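PDB 2G2X: hypothetical protein PP5205 from Pseudomonas putida, which is of unknown function but, as an EVE-domain protein of the PUA/ASCH-related superfamily, probably binds RNA or another nucleic acid. Local coordinates for residues 3-7 against 37-41; 60-64 against 101-105. All coordinates share one frame. Residues are numbered along the deposited sequence.

Contact 1 of 2, residues 3-7 against 37-41; sequences YWLMK and FLRAM
Residues 3-7 run as an extended strand; Phe37 and Leu38 belong to helix 32-38, and a type I beta turn spans Leu38 to Met41, with backbone hydrogen bonds Ala40 N to Phe37 O (2.9 Å) and Met41 N to Leu38 O (3.1 Å). The closest CA pair is Trp4 and Met41, 8.4 Å apart, so side chains do most of the bridging. Trp4 (chi1 m, chi2 81°) offers one indole face to selenomethionine Met41 (m, t, t): Met41 CG lies 3.5 Å from Trp4 CE2 and 3.7 Å from the five-membered ring centroid, 19° off the normal (CH-pi), and Met41 SE 4.6 Å from that centroid (Met-aromatic). Phe37 O covers the same face, 3.8 Å from Trp4 CH2. The end of helix 32-38 and the turn after it cover one face of the EVE-domain sheet, burying 298 Å², both sides summed. Apolar pairs are Trp4 CH2-Ala40 CB (3.6 Å), Trp4 CZ3-Phe37 CD1 (3.9 Å), and Met6 SE with Leu38 CD2 and Met41 CE (3.6 Å each). Trp4 NE1 is hydrogen-bonded to Asp45 OD2.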
loop_
_atom_site.group_PDB
_atom_site.type_symbol
_atom_site.label_atom_id
_atom_site.label_comp_id
_atom_site.label_asym_id
_atom_site.label_seq_id
_atom_site.Cartn_x
_atom_site.Cartn_y
_atom_site.Cartn_z
ATOM N N TYR A 3 -8.699 -6.192 -5.012
ATOM C CA TYR A 3 -8.071 -6.150 -3.683
ATOM C C TYR A 3 -6.557 -6.055 -3.797
ATOM O O TYR A 3 -5.947 -6.623 -4.709
ATOM C CB TYR A 3 -8.413 -7.393 -2.860
ATOM C CG TYR A 3 -9.889 -7.602 -2.639
ATOM C CD1 TYR A 3 -10.648 -6.682 -1.914
ATOM C CD2 TYR A 3 -10.534 -8.712 -3.176
ATOM C CE1 TYR A 3 -12.023 -6.867 -1.732
ATOM C CE2 TYR A 3 -11.896 -8.905 -3.001
ATOM C CZ TYR A 3 -12.638 -7.983 -2.283
ATOM O OH TYR A 3 -13.992 -8.181 -2.149
ATOM N N TRP A 4 -5.955 -5.335 -2.858
ATOM C CA TRP A 4 -4.518 -5.151 -2.852
ATOM C C TRP A 4 -3.977 -4.997 -1.444
ATOM O O TRP A 4 -4.707 -5.068 -0.455
ATOM C CB TRP A 4 -4.136 -3.896 -3.636
ATOM C CG TRP A 4 -4.890 -3.714 -4.903
ATOM C CD1 TRP A 4 -6.142 -3.198 -5.043
ATOM C CD2 TRP A 4 -4.446 -4.062 -6.218
ATOM N NE1 TRP A 4 -6.511 -3.198 -6.366
ATOM C CE2 TRP A 4 -5.490 -3.724 -7.112
ATOM C CE3 TRP A 4 -3.268 -4.624 -6.731
ATOM C CZ2 TRP A 4 -5.390 -3.930 -8.499
ATOM C CZ3 TRP A 4 -3.167 -4.828 -8.108
ATOM C CH2 TRP A 4 -4.227 -4.481 -8.975
ATOM N N LEU A 5 -2.676 -4.774 -1.372
ATOM C CA LEU A 5 -2.003 -4.556 -0.112
ATOM C C LEU A 5 -0.887 -3.585 -0.440
ATOM O O LEU A 5 -0.194 -3.753 -1.442
ATOM C CB LEU A 5 -1.432 -5.864 0.443
ATOM C CG LEU A 5 -0.695 -5.709 1.783
ATOM C CD1 LEU A 5 -0.672 -7.032 2.542
ATOM C CD2 LEU A 5 0.721 -5.194 1.529
HETATM N N MSE A 6 -0.733 -2.559 0.390
HETATM C CA MSE A 6 0.322 -1.576 0.181
HETATM C C MSE A 6 0.991 -1.280 1.502
HETATM O O MSE A 6 0.321 -1.088 2.515
HETATM C CB MSE A 6 -0.237 -0.277 -0.409
HETATM C CG MSE A 6 -0.923 -0.463 -1.750
HETATM SE SE MSE A 6 -1.097 1.185 -2.758
HETATM C CE MSE A 6 -2.491 2.065 -1.725
ATOM N N LYS A 7 2.317 -1.242 1.480
ATOM C CA LYS A 7 3.101 -0.972 2.669
ATOM C C LYS A 7 3.310 0.524 2.860
ATOM O O LYS A 7 3.416 1.283 1.897
ATOM C CB LYS A 7 4.475 -1.631 2.560
ATOM C CG LYS A 7 4.469 -3.109 2.247
ATOM C CD LYS A 7 5.893 -3.649 2.329
ATOM C CE LYS A 7 5.944 -5.145 2.075
ATOM N NZ LYS A 7 7.315 -5.693 2.284
ATOM N N PHE A 37 1.307 -2.141 -10.561
ATOM C CA PHE A 37 0.120 -2.576 -9.845
ATOM C C PHE A 37 -0.757 -1.368 -9.519
ATOM O O PHE A 37 -1.982 -1.466 -9.560
ATOM C CB PHE A 37 0.489 -3.337 -8.572
ATOM C CG PHE A 37 0.976 -4.742 -8.827
ATOM C CD1 PHE A 37 0.325 -5.564 -9.753
ATOM C CD2 PHE A 37 2.068 -5.257 -8.118
ATOM C CE1 PHE A 37 0.751 -6.889 -9.975
ATOM C CE2 PHE A 37 2.504 -6.573 -8.325
ATOM C CZ PHE A 37 1.844 -7.393 -9.257
ATOM N N LEU A 38 -0.138 -0.231 -9.202
ATOM C CA LEU A 38 -0.905 0.980 -8.914
ATOM C C LEU A 38 -1.748 1.328 -10.125
ATOM O O LEU A 38 -2.901 1.724 -9.991
ATOM C CB LEU A 38 -0.000 2.185 -8.624
ATOM C CG LEU A 38 0.758 2.337 -7.308
ATOM C CD1 LEU A 38 1.402 3.726 -7.260
ATOM C CD2 LEU A 38 -0.190 2.164 -6.137
ATOM N N ARG A 39 -1.164 1.187 -11.310
ATOM C CA ARG A 39 -1.866 1.511 -12.546
ATOM C C ARG A 39 -2.980 0.535 -12.891
ATOM O O ARG A 39 -3.755 0.768 -13.814
ATOM C CB ARG A 39 -0.859 1.602 -13.696
ATOM C CG ARG A 39 0.102 2.776 -13.531
ATOM C CD ARG A 39 1.202 2.784 -14.579
ATOM N NE ARG A 39 1.928 4.049 -14.554
ATOM C CZ ARG A 39 2.851 4.405 -15.439
ATOM N NH1 ARG A 39 3.178 3.585 -16.430
ATOM N NH2 ARG A 39 3.427 5.596 -15.345
ATOM N N ALA A 40 -3.062 -0.558 -12.147
ATOM C CA ALA A 40 -4.097 -1.552 -12.387
ATOM C C ALA A 40 -5.268 -1.330 -11.442
ATOM O O ALA A 40 -6.337 -1.907 -11.622
ATOM C CB ALA A 40 -3.531 -2.956 -12.194
HETATM N N MSE A 41 -5.065 -0.485 -10.437
HETATM C CA MSE A 41 -6.110 -0.209 -9.460
HETATM C C MSE A 41 -7.265 0.590 -10.021
HETATM O O MSE A 41 -7.106 1.361 -10.963
HETATM C CB MSE A 41 -5.522 0.521 -8.247
HETATM C CG MSE A 41 -4.583 -0.348 -7.419
HETATM SE SE MSE A 41 -3.676 0.613 -6.008
HETATM C CE MSE A 41 -2.702 -0.841 -5.208
#

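Contact 2 of 2, residues 60-64 against 101-105; sequences AGIAR and HVQTF
Two neighbouring antiparallel strands of the EVE-domain sheet meet here, axes 4.4 Å apart at 171°, with a classic beta bulge at Val102-Gln103 opposite Ile62. His101 and Ala63 form a non-hydrogen-bonded pair (CA-CA 4.5 Å), and His101 O accepts a weak hydrogen bond from Arg64 NH1 (3.1 Å). Val102, at phi/psi -119/-53, supplies the bulge's kink: Val102 N donates to Ile62 O (3.0 Å), and Val102 CB lies 4.0 Å from Ile62 CG2. Gln103 N donates to that same Ile62 O (2.9 Å), and Gln103 O receives Ile62 N (2.8 Å), a hydrogen-bonded pair with CA-CA 5.0 Å. Thr104 and Gly61 form a non-hydrogen-bonded pair, CA-CA 4.3 Å; an ideal CB on Gly61 would fall 2.3 Å from Gln103 O, a clash. Phe105 N donates a hydrogen bond to Ala60 O (2.9 Å), and the m rotamer of Phe105 lays its ring over Gly61 CA, 3.7 Å from the centroid, a CH-pi contact. One water donates to Ala60 O and Phe105 O, 2.7 Å from each.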
loop_
_atom_site.group_PDB
_atom_site.type_symbol
_atom_site.label_atom_id
_atom_site.label_comp_id
_atom_site.label_asym_id
_atom_site.label_seq_id
_atom_site.Cartn_x
_atom_site.Cartn_y
_atom_site.Cartn_z
ATOM N N ALA A 60 -2.485 -3.223 9.580
ATOM C CA ALA A 60 -3.152 -2.404 10.589
ATOM C C ALA A 60 -4.594 -2.022 10.272
ATOM O O ALA A 60 -5.331 -1.578 11.162
ATOM C CB ALA A 60 -2.333 -1.145 10.850
ATOM N N GLY A 61 -5.002 -2.190 9.019
ATOM C CA GLY A 61 -6.365 -1.848 8.662
ATOM C C GLY A 61 -6.691 -1.917 7.184
ATOM O O GLY A 61 -5.933 -2.476 6.387
ATOM N N ILE A 62 -7.829 -1.340 6.819
ATOM C CA ILE A 62 -8.277 -1.344 5.435
ATOM C C ILE A 62 -8.539 0.068 4.950
ATOM O O ILE A 62 -9.030 0.907 5.702
ATOM C CB ILE A 62 -9.583 -2.155 5.277
ATOM C CG1 ILE A 62 -9.348 -3.595 5.739
ATOM C CG2 ILE A 62 -10.061 -2.106 3.817
ATOM C CD1 ILE A 62 -10.618 -4.433 5.841
ATOM N N ALA A 63 -8.206 0.318 3.690
ATOM C CA ALA A 63 -8.427 1.617 3.070
ATOM C C ALA A 63 -8.900 1.361 1.642
ATOM O O ALA A 63 -8.892 0.217 1.181
ATOM C CB ALA A 63 -7.135 2.438 3.073
ATOM N N ARG A 64 -9.304 2.417 0.941
ATOM C CA ARG A 64 -9.789 2.276 -0.424
ATOM C C ARG A 64 -9.180 3.293 -1.388
ATOM O O ARG A 64 -8.699 4.345 -0.974
ATOM C CB ARG A 64 -11.316 2.407 -0.449
ATOM C CG ARG A 64 -11.844 3.789 -0.070
ATOM C CD ARG A 64 -13.363 3.858 -0.224
ATOM N NE ARG A 64 -13.882 5.211 -0.030
ATOM C CZ ARG A 64 -13.872 5.856 1.134
ATOM N NH1 ARG A 64 -13.374 5.267 2.213
ATOM N NH2 ARG A 64 -14.355 7.091 1.222
ATOM N N HIS A 101 -9.541 6.245 4.239
ATOM C CA HIS A 101 -9.656 5.281 5.318
ATOM C C HIS A 101 -10.961 4.510 5.295
ATOM O O HIS A 101 -12.016 5.067 5.003
ATOM C CB HIS A 101 -9.544 6.007 6.663
ATOM C CG HIS A 101 -9.773 5.125 7.852
ATOM N ND1 HIS A 101 -8.751 4.469 8.502
ATOM C CD2 HIS A 101 -10.909 4.809 8.522
ATOM C CE1 HIS A 101 -9.244 3.792 9.525
ATOM N NE2 HIS A 101 -10.551 3.982 9.559
ATOM N N VAL A 102 -10.883 3.220 5.603
ATOM C CA VAL A 102 -12.080 2.395 5.675
ATOM C C VAL A 102 -12.215 1.842 7.091
ATOM O O VAL A 102 -13.251 2.005 7.730
ATOM C CB VAL A 102 -12.053 1.225 4.671
ATOM C CG1 VAL A 102 -13.226 0.291 4.944
ATOM C CG2 VAL A 102 -12.147 1.757 3.247
ATOM N N GLN A 103 -11.163 1.207 7.595
ATOM C CA GLN A 103 -11.225 0.645 8.938
ATOM C C GLN A 103 -9.849 0.493 9.566
ATOM O O GLN A 103 -8.860 0.220 8.884
ATOM C CB GLN A 103 -11.914 -0.729 8.895
ATOM C CG GLN A 103 -12.626 -1.144 10.182
ATOM C CD GLN A 103 -13.157 -2.573 10.122
ATOM O OE1 GLN A 103 -14.207 -2.888 10.689
ATOM N NE2 GLN A 103 -12.425 -3.447 9.442
ATOM N N THR A 104 -9.786 0.686 10.874
ATOM C CA THR A 104 -8.533 0.517 11.591
ATOM C C THR A 104 -8.736 -0.660 12.535
ATOM O O THR A 104 -9.608 -0.617 13.403
ATOM C CB THR A 104 -8.153 1.782 12.403
ATOM O OG1 THR A 104 -7.204 1.433 13.424
ATOM C CG2 THR A 104 -9.372 2.381 13.046
ATOM N N PHE A 105 -7.951 -1.720 12.348
ATOM C CA PHE A 105 -8.067 -2.899 13.205
ATOM C C PHE A 105 -7.667 -2.573 14.637
ATOM O O PHE A 105 -6.730 -1.805 14.864
ATOM C CB PHE A 105 -7.187 -4.035 12.686
ATOM C CG PHE A 105 -7.528 -4.483 11.290
ATOM C CD1 PHE A 105 -8.779 -4.203 10.734
ATOM C CD2 PHE A 105 -6.615 -5.216 10.542
ATOM C CE1 PHE A 105 -9.113 -4.650 9.456
ATOM C CE2 PHE A 105 -6.936 -5.673 9.256
ATOM C CZ PHE A 105 -8.189 -5.388 8.715
HETATM O O HOH W 1 -4.329 -1.590 13.655
#

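Overall arrangement
From the N terminus, the chain lays down strand 3-8, passes through helix 15-21 and strand 23-26, and returns along helix 32-38, where contact 1 closes a loop of 29 residues. Strand 46-51 follows, pairing in parallel with 3-8 and antiparallel with 58-71. Contact 2 opens on 58-71 and closes 36 residues later on 95-110. The loops are therefore in series, neither nested nor crossed. The centres of the two contacts lie about 15 Å apart and their nearest atoms about 7 Å. Strand 46-51 bridges them: backbone hydrogen bonds tie Trp4 and Met6 to Phe48 and Ala63 to Phe47. Contact 1 packs a helix end and turn against the sheet; contact 2 joins two neighbouring interior strands side by side.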